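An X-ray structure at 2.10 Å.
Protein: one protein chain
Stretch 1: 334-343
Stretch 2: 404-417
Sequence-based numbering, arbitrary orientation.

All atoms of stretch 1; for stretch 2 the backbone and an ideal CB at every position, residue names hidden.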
# COMPACT_ATOMS: atom_id res chain seq x y z
N LYS C 334 36.48 38.39 -42.25
CA LYS C 334 35.47 37.51 -42.82
C LYS C 334 34.11 37.91 -42.26
O LYS C 334 34.05 38.41 -41.14
CB LYS C 334 35.77 36.03 -42.53
CG LYS C 334 36.78 35.44 -43.50
CD LYS C 334 37.22 34.05 -43.13
CE LYS C 334 38.20 33.54 -44.16
NZ LYS C 334 38.83 32.27 -43.75
N VAL C 335 33.04 37.73 -43.03
CA VAL C 335 31.69 38.08 -42.58
C VAL C 335 30.78 36.83 -42.45
O VAL C 335 30.76 35.99 -43.35
CB VAL C 335 31.07 39.18 -43.48
CG1 VAL C 335 29.61 39.40 -43.16
CG2 VAL C 335 31.84 40.50 -43.35
N LEU C 336 30.05 36.72 -41.30
CA LEU C 336 29.07 35.66 -41.02
C LEU C 336 27.65 36.25 -41.02
O LEU C 336 27.31 37.05 -40.15
CB LEU C 336 29.34 34.89 -39.70
CG LEU C 336 28.33 33.75 -39.31
CD1 LEU C 336 28.14 32.69 -40.44
CD2 LEU C 336 28.74 33.07 -38.01
N LEU C 337 26.83 35.85 -42.02
CA LEU C 337 25.46 36.32 -42.17
C LEU C 337 24.45 35.29 -41.70
O LEU C 337 24.19 34.30 -42.38
CB LEU C 337 25.18 36.75 -43.63
CG LEU C 337 26.12 37.82 -44.22
CD1 LEU C 337 25.97 37.89 -45.72
CD2 LEU C 337 25.86 39.19 -43.62
N ILE C 338 23.91 35.52 -40.49
CA ILE C 338 22.91 34.67 -39.84
C ILE C 338 21.55 35.29 -40.11
O ILE C 338 21.03 36.08 -39.32
CB ILE C 338 23.19 34.44 -38.32
CG1 ILE C 338 24.71 34.16 -38.07
CG2 ILE C 338 22.26 33.32 -37.78
CD1 ILE C 338 25.15 33.93 -36.64
N GLY C 339 21.01 34.96 -41.27
CA GLY C 339 19.74 35.53 -41.70
C GLY C 339 18.58 34.57 -41.79
O GLY C 339 18.65 33.44 -41.29
N GLY C 340 17.53 35.04 -42.43
CA GLY C 340 16.32 34.28 -42.66
C GLY C 340 15.09 35.16 -42.68
O GLY C 340 15.15 36.35 -42.33
N ALA C 341 13.96 34.57 -43.07
CA ALA C 341 12.68 35.26 -43.10
C ALA C 341 12.08 35.23 -41.69
O ALA C 341 12.75 34.84 -40.74
CB ALA C 341 11.74 34.58 -44.09
N ILE C 342 10.83 35.66 -41.57
CA ILE C 342 10.09 35.59 -40.32
C ILE C 342 9.54 34.15 -40.35
O ILE C 342 8.72 33.85 -41.21
CB ILE C 342 8.98 36.67 -40.22
CG1 ILE C 342 9.57 38.10 -40.34
CG2 ILE C 342 8.16 36.49 -38.91
CD1 ILE C 342 8.54 39.19 -40.72
N ALA C 343 10.09 33.24 -39.50
CA ALA C 343 9.67 31.84 -39.50
C ALA C 343 8.22 31.65 -39.13
O ALA C 343 7.65 32.45 -38.37
CB ALA C 343 10.56 31.00 -38.59
N UNK C 404 15.83 42.42 -36.40
CA UNK C 404 14.58 41.68 -36.33
C UNK C 404 13.67 41.96 -37.51
O UNK C 404 14.14 42.47 -38.54
CB UNK C 404 13.85 42.01 -35.03
N UNK C 405 12.35 41.65 -37.37
CA UNK C 405 11.41 41.86 -38.49
C UNK C 405 11.24 43.30 -38.98
O UNK C 405 10.68 43.49 -40.06
CB UNK C 405 10.03 41.34 -38.08
N UNK C 406 11.71 44.30 -38.21
CA UNK C 406 11.64 45.73 -38.55
C UNK C 406 12.62 46.10 -39.69
O UNK C 406 12.37 47.05 -40.45
CB UNK C 406 11.94 46.57 -37.31
N UNK C 407 13.73 45.35 -39.80
CA UNK C 407 14.76 45.50 -40.83
C UNK C 407 14.33 44.60 -41.98
O UNK C 407 13.87 43.47 -41.76
CB UNK C 407 16.15 45.14 -40.31
N UNK C 408 14.50 45.11 -43.21
CA UNK C 408 14.21 44.38 -44.44
C UNK C 408 15.10 43.13 -44.48
O UNK C 408 16.28 43.21 -44.14
CB UNK C 408 14.44 45.26 -45.67
N UNK C 409 14.53 41.98 -44.83
CA UNK C 409 15.20 40.67 -44.80
C UNK C 409 16.68 40.68 -45.25
O UNK C 409 17.55 40.24 -44.49
CB UNK C 409 14.42 39.70 -45.69
N UNK C 410 16.94 41.21 -46.44
CA UNK C 410 18.27 41.16 -47.02
C UNK C 410 19.11 42.44 -46.79
O UNK C 410 20.16 42.59 -47.43
CB UNK C 410 18.14 40.90 -48.52
N UNK C 411 18.70 43.31 -45.84
CA UNK C 411 19.40 44.56 -45.53
C UNK C 411 20.78 44.34 -44.87
O UNK C 411 21.65 45.20 -44.98
CB UNK C 411 18.53 45.41 -44.61
N UNK C 412 20.99 43.17 -44.21
CA UNK C 412 22.27 42.84 -43.56
C UNK C 412 23.38 42.53 -44.59
O UNK C 412 24.56 42.57 -44.24
CB UNK C 412 22.08 41.64 -42.63
N UNK C 413 22.99 42.23 -45.85
CA UNK C 413 23.94 41.94 -46.93
C UNK C 413 24.71 43.23 -47.33
O UNK C 413 25.93 43.22 -47.16
CB UNK C 413 23.20 41.36 -48.14
N UNK C 414 24.06 44.34 -47.79
CA UNK C 414 24.84 45.55 -48.12
C UNK C 414 25.53 46.17 -46.91
O UNK C 414 26.63 46.69 -47.05
CB UNK C 414 23.93 46.60 -48.76
N UNK C 415 24.91 46.06 -45.72
CA UNK C 415 25.43 46.54 -44.42
C UNK C 415 26.79 45.89 -44.07
O UNK C 415 27.64 46.52 -43.43
CB UNK C 415 24.42 46.24 -43.31
N UNK C 416 26.99 44.64 -44.53
CA UNK C 416 28.21 43.86 -44.29
C UNK C 416 29.23 43.92 -45.44
O UNK C 416 30.44 43.84 -45.18
CB UNK C 416 27.83 42.40 -44.03
N UNK C 417 28.76 44.01 -46.70
CA UNK C 417 29.61 44.00 -47.89
C UNK C 417 29.97 45.37 -48.45
O UNK C 417 30.96 45.47 -49.19
CB UNK C 417 28.92 43.19 -48.99

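Stretch 1 offers apolar side chains: Val 335 and Leu 337 point from the strand toward stretch 2, and beyond them come two glycines, Ala 341 and Ile 342. Apolar residues are therefore expected wherever the stretches meet.

Position 404 points away from stretch 1, with phi/psi of -128/-161° that many residues could adopt; it is Gly 404, which opens a type I turn. At 405, phi is -61° and the ideal CB lies 3.7 Å from Ile 342 CD1. A compact apolar residue would suit, and proline also matches the turn. Pro 405 is found, its CB 3.8 Å from Ile 342 CD1.

Positions 406, 407 and 408 are out of reach, so stretch 1 sets no preference. Glu 406 braces the turn, its OE1 accepting a hydrogen bond from Gly 404 N at 3.0 Å; Thr 407 closes it through its backbone N, 3.2 Å from Gly 404 O. His 408 bonds through its ring elsewhere in the structure.

Position 409 points toward stretch 1, yet its ideal CB is still 4.8 Å from Gly 340 O. A long, unbranched apolar chain such as methionine suits that gap best; leucine would fill less of it. Met 409 extends with chi1 and chi2 both t, bringing CG to 3.5 Å from Gly 340 O and SD to 4.0 Å from Ala 341 CB.

Positions 410 and 411 have no contact with stretch 1 and could be polar. They are Thr 410, hydrogen-bonded elsewhere in the structure, and Arg 411.

At 412 the CB points toward Leu 337, 4.6 Å from its CD2, leaving room for leucine, isoleucine or valine. Ile 412 sends CD1 to 3.9 Å from Leu 337 CD2. Position 413 points sideways, its CB 5.1 Å from Leu 337 CD1, so a modest apolar residue fits; Val 413 places CG2 4.2 Å from that CD1.

At 414 and 415 stretch 1 sets no preference, though a phi of -64° at 414 admits proline. They are Pro 414 and Leu 415.

Position 416 is the tightest: its ideal CB already lies 3.6 Å from Val 335 CG1 and 3.8 Å from Leu 337 CD2. A small side chain is the natural choice, and Ala 416 makes both contacts with its one methyl.

Position 417 points sideways with space before it, allowing many residues; Leu 417 brings CD2 to 5.1 Å from Val 335 CB, too far for a contact. No hydrogen bond joins the stretches.

Stretch 2, residues 404-417: GPETHMTRIVPLAL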
# COMPACT_ATOMS: atom_id res chain seq x y z
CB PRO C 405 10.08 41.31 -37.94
CG PRO C 405 10.47 40.39 -36.82
CD PRO C 405 11.66 41.06 -36.20
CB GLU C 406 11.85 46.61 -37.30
CG GLU C 406 13.27 46.65 -36.73
CD GLU C 406 13.84 45.40 -36.07
OE1 GLU C 406 15.08 45.29 -35.99
OE2 GLU C 406 13.04 44.54 -35.63
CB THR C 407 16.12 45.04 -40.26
OG1 THR C 407 16.41 45.79 -39.09
CG2 THR C 407 17.25 45.17 -41.25
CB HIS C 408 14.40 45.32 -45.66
CG HIS C 408 14.39 44.64 -46.99
ND1 HIS C 408 13.42 43.70 -47.32
CD2 HIS C 408 15.23 44.79 -48.04
CE1 HIS C 408 13.71 43.29 -48.55
NE2 HIS C 408 14.78 43.94 -49.03
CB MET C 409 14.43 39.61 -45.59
CG MET C 409 14.93 38.19 -45.33
SD MET C 409 14.09 36.94 -46.31
CE MET C 409 14.95 37.08 -47.85
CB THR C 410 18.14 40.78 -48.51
OG1 THR C 410 19.43 40.53 -49.04
CG2 THR C 410 17.40 41.83 -49.34
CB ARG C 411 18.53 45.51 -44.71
CG ARG C 411 18.74 46.99 -45.04
CD ARG C 411 18.09 47.91 -44.02
NE ARG C 411 16.62 47.88 -44.08
CZ ARG C 411 15.81 48.35 -43.12
NH1 ARG C 411 16.32 48.87 -42.01
NH2 ARG C 411 14.50 48.29 -43.27
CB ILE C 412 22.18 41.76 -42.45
CG1 ILE C 412 21.55 40.43 -42.97
CG2 ILE C 412 21.44 42.30 -41.21
CD1 ILE C 412 22.14 39.17 -42.31
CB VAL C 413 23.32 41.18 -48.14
CG1 VAL C 413 24.31 41.04 -49.29
CG2 VAL C 413 22.80 39.82 -47.70
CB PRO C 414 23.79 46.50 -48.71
CG PRO C 414 22.64 45.62 -49.10
CD PRO C 414 22.63 44.56 -48.06
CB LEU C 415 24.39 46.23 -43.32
CG LEU C 415 23.85 47.40 -42.45
CD1 LEU C 415 23.17 48.50 -43.29
CD2 LEU C 415 22.85 46.88 -41.42
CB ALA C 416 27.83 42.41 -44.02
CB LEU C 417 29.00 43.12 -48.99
CG LEU C 417 28.69 41.66 -48.61
CD1 LEU C 417 28.11 40.89 -49.78
CD2 LEU C 417 29.91 40.96 -48.08
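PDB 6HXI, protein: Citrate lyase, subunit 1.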